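Local coordinates for probable aminotransferase (Pseudomonas aeruginosa, PDB 5YKR), which is a probable aminotransferase of the class-III family, a pyridoxal-phosphate enzyme whose cofactor is carried on a modified lysine, seen here with two chains in the assembly, at residues K17-R22 and H414-N419; P28-A33 and P58-E63. All blocks are in the same frame, centred on the assembly; numbering follows the deposited sequence.

Contact 1 (K17-R22 and H414-N419)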
loop_
_atom_site.group_PDB
_atom_site.type_symbol
_atom_site.label_atom_id
_atom_site.label_comp_id
_atom_site.label_asym_id
_atom_site.label_seq_id
_atom_site.Cartn_x
_atom_site.Cartn_y
_atom_site.Cartn_z
ATOM N N LYS A 17 36.677 5.495 -1.339
ATOM C CA LYS A 17 36.851 6.710 -2.158
ATOM C C LYS A 17 37.256 6.417 -3.606
ATOM O O LYS A 17 36.762 7.051 -4.521
ATOM C CB LYS A 17 37.899 7.621 -1.539
ATOM C CG LYS A 17 37.354 8.722 -0.677
ATOM C CD LYS A 17 38.511 9.596 -0.160
ATOM C CE LYS A 17 39.284 10.315 -1.279
ATOM N NZ LYS A 17 39.238 11.802 -1.223
ATOM N N ARG A 18 38.180 5.488 -3.798
ATOM C CA ARG A 18 38.580 5.079 -5.150
ATOM C C ARG A 18 37.385 4.499 -5.912
ATOM O O ARG A 18 37.187 4.809 -7.078
ATOM C CB ARG A 18 39.713 4.037 -5.084
ATOM C CG ARG A 18 40.317 3.726 -6.438
ATOM C CD ARG A 18 41.471 2.718 -6.311
ATOM N NE ARG A 18 41.167 1.328 -5.896
ATOM C CZ ARG A 18 40.317 0.479 -6.498
ATOM N NH1 ARG A 18 39.564 0.851 -7.498
ATOM N NH2 ARG A 18 40.179 -0.759 -6.046
ATOM N N GLU A 19 36.571 3.695 -5.239
ATOM C CA GLU A 19 35.422 3.052 -5.894
ATOM C C GLU A 19 34.313 4.082 -6.190
ATOM O O GLU A 19 33.587 3.966 -7.178
ATOM C CB GLU A 19 34.920 1.876 -5.048
ATOM C CG GLU A 19 35.900 0.701 -5.025
ATOM C CD GLU A 19 36.160 0.120 -6.391
ATOM O OE1 GLU A 19 35.205 -0.076 -7.142
ATOM O OE2 GLU A 19 37.338 -0.148 -6.728
ATOM N N LEU A 20 34.198 5.115 -5.363
ATOM C CA LEU A 20 33.253 6.204 -5.660
ATOM C C LEU A 20 33.673 6.951 -6.933
ATOM O O LEU A 20 32.820 7.270 -7.768
ATOM C CB LEU A 20 33.104 7.161 -4.471
ATOM C CG LEU A 20 32.292 6.648 -3.289
ATOM C CD1 LEU A 20 32.536 7.542 -2.071
ATOM C CD2 LEU A 20 30.801 6.535 -3.630
ATOM N N ARG A 21 34.980 7.187 -7.092
ATOM C CA ARG A 21 35.462 7.792 -8.337
ATOM C C ARG A 21 35.223 6.880 -9.540
ATOM O O ARG A 21 34.714 7.344 -10.572
ATOM C CB ARG A 21 36.941 8.174 -8.219
ATOM C CG ARG A 21 37.480 8.905 -9.409
ATOM C CD ARG A 21 38.816 9.588 -9.055
ATOM N NE ARG A 21 39.816 8.698 -8.450
ATOM C CZ ARG A 21 40.522 7.767 -9.108
ATOM N NH1 ARG A 21 40.360 7.569 -10.427
ATOM N NH2 ARG A 21 41.388 7.009 -8.431
ATOM N N ARG A 22 35.526 5.586 -9.377
ATOM C CA ARG A 22 35.258 4.575 -10.415
ATOM C C ARG A 22 33.760 4.558 -10.750
ATOM O O ARG A 22 33.393 4.460 -11.903
ATOM C CB ARG A 22 35.702 3.190 -9.936
ATOM C CG ARG A 22 35.639 2.046 -10.935
ATOM C CD ARG A 22 36.035 0.660 -10.333
ATOM N NE ARG A 22 37.390 0.608 -9.883
ATOM C CZ ARG A 22 38.448 0.465 -10.701
ATOM N NH1 ARG A 22 38.294 0.383 -12.026
ATOM N NH2 ARG A 22 39.662 0.436 -10.221
ATOM N N HIS A 414 29.614 -3.408 -1.085
ATOM C CA HIS A 414 28.552 -3.330 -2.065
ATOM C C HIS A 414 28.981 -2.583 -3.319
ATOM O O HIS A 414 28.663 -3.013 -4.437
ATOM C CB HIS A 414 27.318 -2.649 -1.505
ATOM C CG HIS A 414 26.504 -3.473 -0.552
ATOM N ND1 HIS A 414 26.878 -3.794 0.733
ATOM C CD2 HIS A 414 25.263 -3.996 -0.701
ATOM C CE1 HIS A 414 25.923 -4.522 1.306
ATOM N NE2 HIS A 414 24.930 -4.640 0.465
ATOM N N LEU A 415 29.719 -1.486 -3.151
ATOM C CA LEU A 415 30.131 -0.703 -4.315
ATOM C C LEU A 415 31.209 -1.403 -5.135
ATOM O O LEU A 415 31.190 -1.323 -6.368
ATOM C CB LEU A 415 30.640 0.677 -3.867
ATOM C CG LEU A 415 30.964 1.675 -4.982
ATOM C CD1 LEU A 415 29.771 1.893 -5.904
ATOM C CD2 LEU A 415 31.424 2.987 -4.388
ATOM N N TYR A 416 32.151 -2.065 -4.466
ATOM C CA TYR A 416 33.194 -2.830 -5.177
ATOM C C TYR A 416 32.534 -3.852 -6.097
ATOM O O TYR A 416 32.906 -3.976 -7.280
ATOM C CB TYR A 416 34.099 -3.501 -4.162
ATOM C CG TYR A 416 35.323 -4.143 -4.755
ATOM C CD1 TYR A 416 35.257 -5.389 -5.325
ATOM C CD2 TYR A 416 36.554 -3.471 -4.759
ATOM C CE1 TYR A 416 36.382 -6.010 -5.842
ATOM C CE2 TYR A 416 37.675 -4.067 -5.294
ATOM C CZ TYR A 416 37.562 -5.345 -5.854
ATOM O OH TYR A 416 38.662 -5.954 -6.391
ATOM N N LEU A 417 31.522 -4.556 -5.587
ATOM C CA LEU A 417 30.809 -5.539 -6.393
ATOM C C LEU A 417 30.011 -4.882 -7.518
ATOM O O LEU A 417 30.026 -5.339 -8.667
ATOM C CB LEU A 417 29.947 -6.445 -5.520
ATOM C CG LEU A 417 30.653 -7.727 -5.144
ATOM C CD1 LEU A 417 31.843 -7.468 -4.238
ATOM C CD2 LEU A 417 29.761 -8.700 -4.467
ATOM N N LEU A 418 29.318 -3.797 -7.199
ATOM C CA LEU A 418 28.505 -3.083 -8.219
ATOM C C LEU A 418 29.353 -2.649 -9.414
ATOM O O LEU A 418 29.015 -2.887 -10.582
ATOM C CB LEU A 418 27.796 -1.884 -7.560
ATOM C CG LEU A 418 26.869 -1.052 -8.444
ATOM C CD1 LEU A 418 25.790 -0.371 -7.578
ATOM C CD2 LEU A 418 27.582 -0.051 -9.353
ATOM N N ASN A 419 30.496 -2.027 -9.110
ATOM C CA ASN A 419 31.392 -1.555 -10.182
ATOM C C ASN A 419 31.999 -2.671 -11.032
ATOM O O ASN A 419 32.572 -2.384 -12.085
ATOM C CB ASN A 419 32.537 -0.715 -9.580
ATOM C CG ASN A 419 32.122 0.705 -9.174
ATOM O OD1 ASN A 419 31.174 1.291 -9.697
ATOM N ND2 ASN A 419 32.890 1.267 -8.209
#

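Contact 2 (P28-A33 and P58-E63)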
loop_
_atom_site.group_PDB
_atom_site.type_symbol
_atom_site.label_atom_id
_atom_site.label_comp_id
_atom_site.label_asym_id
_atom_site.label_seq_id
_atom_site.Cartn_x
_atom_site.Cartn_y
_atom_site.Cartn_z
ATOM N N PRO A 28 28.188 7.596 -16.155
ATOM C CA PRO A 28 27.916 9.034 -16.308
ATOM C C PRO A 28 26.465 9.393 -16.654
ATOM O O PRO A 28 25.970 10.418 -16.223
ATOM C CB PRO A 28 28.900 9.465 -17.419
ATOM C CG PRO A 28 29.142 8.209 -18.213
ATOM C CD PRO A 28 29.151 7.120 -17.151
ATOM N N ARG A 29 25.801 8.566 -17.433
ATOM C CA ARG A 29 24.426 8.845 -17.783
ATOM C C ARG A 29 23.496 8.696 -16.565
ATOM O O ARG A 29 22.590 9.496 -16.414
ATOM C CB ARG A 29 23.957 7.981 -18.945
ATOM C CG ARG A 29 24.703 8.246 -20.228
ATOM C CD ARG A 29 24.322 7.278 -21.317
ATOM N NE ARG A 29 22.939 7.424 -21.728
ATOM C CZ ARG A 29 22.390 6.757 -22.739
ATOM N NH1 ARG A 29 23.109 5.898 -23.484
ATOM N NH2 ARG A 29 21.117 6.975 -23.041
ATOM N N SER A 30 23.733 7.734 -15.683
ATOM C CA SER A 30 22.949 7.684 -14.432
ATOM C C SER A 30 23.204 8.915 -13.579
ATOM O O SER A 30 22.260 9.447 -12.996
ATOM C CB SER A 30 23.201 6.373 -13.656
ATOM O OG SER A 30 22.479 5.335 -14.274
ATOM N N ALA A 31 24.454 9.394 -13.556
ATOM C CA ALA A 31 24.779 10.614 -12.791
ATOM C C ALA A 31 24.090 11.847 -13.362
ATOM O O ALA A 31 23.588 12.682 -12.630
ATOM C CB ALA A 31 26.283 10.810 -12.696
ATOM N N GLN A 32 24.055 11.951 -14.676
ATOM C CA GLN A 32 23.340 13.034 -15.341
ATOM C C GLN A 32 21.853 12.957 -15.028
ATOM O O GLN A 32 21.193 13.976 -14.734
ATOM C CB GLN A 32 23.616 12.967 -16.849
ATOM C CG GLN A 32 22.853 13.902 -17.777
ATOM C CD GLN A 32 23.253 13.672 -19.262
ATOM O OE1 GLN A 32 23.587 12.531 -19.698
ATOM N NE2 GLN A 32 23.238 14.753 -20.048
ATOM N N ALA A 33 21.315 11.745 -15.091
ATOM C CA ALA A 33 19.910 11.542 -14.742
ATOM C C ALA A 33 19.624 11.969 -13.304
ATOM O O ALA A 33 18.578 12.523 -13.019
ATOM C CB ALA A 33 19.497 10.099 -14.970
ATOM N N PRO A 58 21.663 6.513 -7.542
ATOM C CA PRO A 58 21.138 5.232 -7.966
ATOM C C PRO A 58 21.327 5.032 -9.475
ATOM O O PRO A 58 21.238 5.981 -10.273
ATOM C CB PRO A 58 19.642 5.313 -7.649
ATOM C CG PRO A 58 19.353 6.737 -7.559
ATOM C CD PRO A 58 20.586 7.409 -7.061
ATOM N N LEU A 59 21.592 3.784 -9.854
ATOM C CA LEU A 59 21.588 3.442 -11.288
ATOM C C LEU A 59 20.177 3.596 -11.877
ATOM O O LEU A 59 19.216 3.202 -11.245
ATOM C CB LEU A 59 22.048 2.013 -11.466
ATOM C CG LEU A 59 23.425 1.589 -10.955
ATOM C CD1 LEU A 59 23.538 0.080 -11.067
ATOM C CD2 LEU A 59 24.501 2.325 -11.723
ATOM N N LEU A 60 20.109 4.097 -13.120
ATOM C CA LEU A 60 18.870 3.993 -13.906
ATOM C C LEU A 60 18.942 2.711 -14.745
ATOM O O LEU A 60 19.918 2.451 -15.455
ATOM C CB LEU A 60 18.571 5.186 -14.804
ATOM C CG LEU A 60 17.703 6.289 -14.175
ATOM C CD1 LEU A 60 18.569 6.982 -13.116
ATOM C CD2 LEU A 60 17.199 7.275 -15.194
ATOM N N VAL A 61 17.914 1.903 -14.599
ATOM C CA VAL A 61 17.797 0.652 -15.331
ATOM C C VAL A 61 17.207 0.845 -16.687
ATOM O O VAL A 61 16.154 1.492 -16.805
ATOM C CB VAL A 61 17.001 -0.388 -14.514
ATOM C CG1 VAL A 61 16.739 -1.678 -15.310
ATOM C CG2 VAL A 61 17.702 -0.662 -13.192
ATOM N N LYS A 62 17.827 0.229 -17.691
ATOM C CA LYS A 62 17.248 0.145 -19.056
ATOM C C LYS A 62 16.338 -1.045 -19.204
ATOM O O LYS A 62 15.180 -0.910 -19.630
ATOM C CB LYS A 62 18.377 0.049 -20.085
ATOM C CG LYS A 62 17.929 0.019 -21.546
ATOM C CD LYS A 62 19.128 0.058 -22.479
ATOM C CE LYS A 62 19.812 -1.297 -22.615
ATOM N NZ LYS A 62 21.067 -1.205 -23.462
ATOM N N GLU A 63 16.850 -2.229 -18.888
ATOM C CA GLU A 63 16.039 -3.439 -18.934
ATOM C C GLU A 63 16.606 -4.513 -18.050
ATOM O O GLU A 63 17.797 -4.499 -17.677
ATOM C CB GLU A 63 15.880 -3.947 -20.358
ATOM C CG GLU A 63 17.179 -4.317 -20.988
ATOM C CD GLU A 63 17.012 -4.689 -22.427
ATOM O OE1 GLU A 63 15.895 -4.519 -22.985
ATOM O OE2 GLU A 63 18.002 -5.169 -22.998
HETATM O O HOH W 1 20.329 8.509 -10.792
#

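Contact 1 (K17-R22 and H414-N419)
Glu19 and Asn419 join helix 9-26 to the end of helix 407-418 in a helix-helix contact, polar at one end and apolar at the other. The two helix segments run in roughly the same direction, 37° apart, with axes 9.6 Å apart at closest approach. The amide nitrogen of Asn419 spends both its hydrogens on one residue. Asn419 ND2 lies 2.9 Å from Glu19 OE1 in a nearly straight bond (174°), on the anti side but somewhat out of the carboxylate plane; the bond from Asn419 ND2 to Glu19 O, 3.0 Å, is more bent. A short amide suits the place, gripping side chain and backbone carbonyl of one helix at once, which should fix its rotation. Glu19 bends back at chi2; its OE2 forms a salt bridge with Arg18 NH1 (2.6 Å) and a charged hydrogen bond with Arg22 NE (3.2 Å), the latter from above the carboxylate plane, completing a salt-bridge network. With Arg420 also paired to OE1, this buried carboxylate probably stays ionised. Aliphatic carbons of Arg22 lie against the Asn419 amide, CB coming within 3.8 Å of ND2. At the apolar end, Leu415 CG stands anti to its backbone N (chi1 -173°), and the CD2 methyl beyond it packs on Glu19 C at 3.6 Å and on Leu20 CD2 at 3.7 Å, the two leucine side chains crossing at about a right angle. Leu20 also meets Pro316 of the second subunit. Tyr416 turns its ring past Glu19 toward helix 439-456, where its OH bonds Glu455, while Leu417 and Leu418 pack on strand 422-423.

Contact 2 (P28-A33 and P58-E63)
Ser30 and Leu60 bury the most surface here, with Ala33 third, and all three are buried. They join the first turns of helix 28-37 to the chain leading into strand 61-65. The hydroxyl of Ser30 accepts the backbone N-H of Leu60 in an almost straight bond, 2.9 Å from Leu60 N to Ser30 OG at 178°. OG lies anti to the carbonyl carbon of its own residue (chi1 -77°), on the side of the backbone N, and also rests 3.6 Å from Leu59 CA. Serine fits because its side chain is short enough for the helix to come close, yet offers an acceptor to a buried amide. A water molecule makes a second link, donating to Ser30 O at 3.1 Å and to Pro58 O at 2.7 Å, so both carbonyls are served where the backbones do not meet directly. One turn further on, Ala33 presents only a methyl group, and Leu60 straddles it: CD2 lies 3.6 Å and CD1 3.7 Å from Ala33 CB. The small alanine leaves room for the branched leucine beside the helix, and both residues also pack on the second subunit, Ala33 on Leu118 and Leu60 on Pro113. At the start of the helix, the carboxylate of Asp73 takes the backbone N-H groups of Arg29 and Ser30. Beyond the contact, Lys62 and Glu63 both face Thr70 in a classic beta bulge, and Val61 makes backbone hydrogen bonds to the second subunit. Ser30 and Ala33 hold the helix start beside the lead-in to strand 61-65, outermost within this chain in a small mixed sheet with 68-71, 76-79 and 422-423.

Both contacts lie well out from the centre of the chain, their own centres 15 Å apart, yet they differ in burial and chemistry. Contact 1 is partly buried and pairs two helices around a charged network; contact 2 is buried throughout and sets a helix against the loop that leads into a strand, with uncharged groups and one bridging water. Helices 9-26 and 28-37 follow one another in sequence, so the N-terminal region supplies one side of each contact. The other sides converge on the small mixed sheet: 58-63 enters one strand outermost within this chain, and 414-419 leads to the other, 422-423. Leu418 CD1 and Leu59 CD1 meet at 4.2 Å, joining the two sites directly.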